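Local coordinates for protein minor fimbrium subunit Mfa5 (PDB 6TO1) that serves as an accessory subunit of the minor fimbriae, surface pili that mediate biofilm formation and adhesion to host cells and other oral bacteria, at residues Tyr537-Lys542 and His561-Gln566. Sequence-based numbering, arbitrary orientation.
Sequences YVLVNK and HVLQSQ. With PO4 (phosphate ion), chain E.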
loop_
_atom_site.group_PDB
_atom_site.type_symbol
_atom_site.label_atom_id
_atom_site.label_comp_id
_atom_site.label_asym_id
_atom_site.label_seq_id
_atom_site.Cartn_x
_atom_site.Cartn_y
_atom_site.Cartn_z
ATOM N N TYR A 537 31.124 35.675 39.917
ATOM C CA TYR A 537 31.744 36.638 40.834
ATOM C C TYR A 537 31.989 35.930 42.160
ATOM O O TYR A 537 31.062 35.725 42.951
ATOM C CB TYR A 537 30.845 37.857 40.986
ATOM C CG TYR A 537 30.499 38.488 39.654
ATOM C CD1 TYR A 537 31.329 39.427 39.082
ATOM C CD2 TYR A 537 29.363 38.073 38.917
ATOM C CE1 TYR A 537 31.064 39.970 37.873
ATOM C CE2 TYR A 537 29.072 38.641 37.698
ATOM C CZ TYR A 537 29.927 39.589 37.176
ATOM O OH TYR A 537 29.708 40.181 35.954
ATOM N N VAL A 538 33.242 35.545 42.394
ATOM C CA VAL A 538 33.560 34.620 43.469
ATOM C C VAL A 538 34.656 35.154 44.384
ATOM O O VAL A 538 35.448 36.024 44.023
ATOM C CB VAL A 538 33.974 33.231 42.907
ATOM C CG1 VAL A 538 32.802 32.614 42.098
ATOM C CG2 VAL A 538 35.212 33.333 42.061
ATOM N N LEU A 539 34.743 34.528 45.547
ATOM C CA LEU A 539 35.555 34.976 46.665
ATOM C C LEU A 539 36.890 34.249 46.693
ATOM O O LEU A 539 36.939 33.024 46.549
ATOM C CB LEU A 539 34.794 34.731 47.970
ATOM C CG LEU A 539 35.466 35.107 49.300
ATOM C CD1 LEU A 539 35.663 36.615 49.290
ATOM C CD2 LEU A 539 34.673 34.673 50.512
ATOM N N VAL A 540 37.972 35.013 46.854
ATOM C CA VAL A 540 39.277 34.445 47.167
ATOM C C VAL A 540 39.769 35.067 48.467
ATOM O O VAL A 540 39.310 36.132 48.903
ATOM C CB VAL A 540 40.323 34.647 46.058
ATOM C CG1 VAL A 540 39.896 33.953 44.775
ATOM C CG2 VAL A 540 40.569 36.147 45.824
ATOM N N ASN A 541 40.722 34.394 49.090
ATOM C CA ASN A 541 41.311 34.966 50.282
ATOM C C ASN A 541 42.448 35.918 49.915
ATOM O O ASN A 541 42.725 36.209 48.743
ATOM C CB ASN A 541 41.766 33.859 51.246
ATOM C CG ASN A 541 42.873 33.006 50.693
ATOM O OD1 ASN A 541 43.592 33.411 49.787
ATOM N ND2 ASN A 541 43.038 31.810 51.259
ATOM N N LYS A 542 43.098 36.413 50.985
ATOM C CA LYS A 542 44.280 37.269 50.895
ATOM C C LYS A 542 45.375 36.782 49.977
ATOM O O LYS A 542 46.159 37.590 49.480
ATOM C CB LYS A 542 44.949 37.287 52.248
ATOM C CG LYS A 542 44.187 37.774 53.340
ATOM C CD LYS A 542 44.722 37.243 54.671
ATOM C CE LYS A 542 46.153 37.616 54.900
ATOM N NZ LYS A 542 46.919 36.555 55.690
ATOM N N HIS A 561 32.928 30.664 47.061
ATOM C CA HIS A 561 31.744 31.392 47.459
ATOM C C HIS A 561 31.339 32.412 46.408
ATOM O O HIS A 561 32.168 33.194 45.922
ATOM C CB HIS A 561 32.006 32.090 48.784
ATOM C CG HIS A 561 30.854 32.908 49.272
ATOM N ND1 HIS A 561 29.632 32.357 49.594
ATOM C CD2 HIS A 561 30.735 34.242 49.482
ATOM C CE1 HIS A 561 28.817 33.313 50.004
ATOM N NE2 HIS A 561 29.463 34.468 49.949
ATOM N N VAL A 562 30.053 32.408 46.075
ATOM C CA VAL A 562 29.482 33.337 45.106
ATOM C C VAL A 562 29.081 34.622 45.821
ATOM O O VAL A 562 28.287 34.594 46.769
ATOM C CB VAL A 562 28.274 32.712 44.383
ATOM C CG1 VAL A 562 27.645 33.735 43.468
ATOM C CG2 VAL A 562 28.713 31.505 43.617
ATOM N N LEU A 563 29.609 35.759 45.345
ATOM C CA LEU A 563 29.375 37.050 45.987
ATOM C C LEU A 563 28.261 37.860 45.348
ATOM O O LEU A 563 27.714 38.761 45.993
ATOM C CB LEU A 563 30.652 37.903 45.940
ATOM C CG LEU A 563 31.815 37.378 46.771
ATOM C CD1 LEU A 563 33.140 38.014 46.332
ATOM C CD2 LEU A 563 31.530 37.657 48.240
ATOM N N GLN A 564 27.947 37.584 44.094
ATOM C CA GLN A 564 27.052 38.388 43.286
ATOM C C GLN A 564 26.457 37.453 42.241
ATOM O O GLN A 564 27.155 36.571 41.733
ATOM C CB GLN A 564 27.827 39.524 42.646
ATOM C CG GLN A 564 27.082 40.333 41.659
ATOM C CD GLN A 564 27.894 41.526 41.237
ATOM O OE1 GLN A 564 27.899 42.550 41.906
ATOM N NE2 GLN A 564 28.594 41.401 40.128
ATOM N N SER A 565 25.179 37.649 41.915
ATOM C CA SER A 565 24.514 36.747 40.978
ATOM C C SER A 565 25.267 36.644 39.658
ATOM O O SER A 565 25.704 37.645 39.077
ATOM C CB SER A 565 23.087 37.232 40.704
ATOM O OG SER A 565 22.308 37.206 41.882
ATOM N N GLN A 566 25.401 35.417 39.165
ATOM C CA GLN A 566 25.938 35.218 37.830
ATOM C C GLN A 566 25.116 36.014 36.824
ATOM O O GLN A 566 23.913 36.214 37.002
ATOM C CB GLN A 566 25.940 33.724 37.505
ATOM C CG GLN A 566 26.335 33.389 36.100
ATOM C CD GLN A 566 25.161 32.854 35.301
ATOM O OE1 GLN A 566 24.520 31.876 35.685
ATOM N NE2 GLN A 566 24.873 33.500 34.184
HETATM P P PO4 E . 29.946 28.881 50.355
HETATM O O1 PO4 E . 31.131 28.648 49.452
HETATM O O2 PO4 E . 30.381 29.529 51.650
HETATM O O3 PO4 E . 29.325 27.534 50.630
HETATM O O4 PO4 E . 28.913 29.755 49.666
HETATM O O HOH W 1 28.473 34.657 40.136
#
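Gln564 has CG anti to its backbone N and runs on extended, while Tyr537 has CG anti to its carbonyl carbon; these carry the glutamine chain past the ring, and chi3 (-84°) turns the amide so that NE2 comes over one face. NE2 of Gln564 lies 3.3 Å above the Tyr537 ring plane, over its centre. The amide and ring planes are 65° apart, consistent with one N-H pointing toward the pi face while NE2 also hydrogen-bonds to Asn600 OD1. Farther back, CB of Gln564 packs on CB of Tyr537 at 3.8 Å. The tyrosine OH hydrogen-bonds to Thr599 OG1 and Asp567 OD2.

Between the antiparallel backbones, Leu563 N gives a nearly straight hydrogen bond to Tyr537 O (2.8 Å), whereas that from Leu539 N to His561 O is more bent, at 136° about the hydrogen. At the corner by Gln564 a water takes over, accepting from Tyr537 N and donating to Gln564 O. At the Leu539 end, its CB meets CB of His561 (3.9 Å) and CD1 of Leu563 (4.0 Å), the two leucines crossing at about a right angle. His561 ND1 gives a nearly straight hydrogen bond to O4 (2.7 Å) of a phosphate probably taken from the crystallisation liquor, which Ala549 N also hydrogen-bonds.

Short direct pairing, prolonged by water, thus joins 561-566 to strand 530-539, whose Val538 also bonds strand 634-643; the hydroxyl bonds fix the far end of the Tyr537 ring while the amide covers one face.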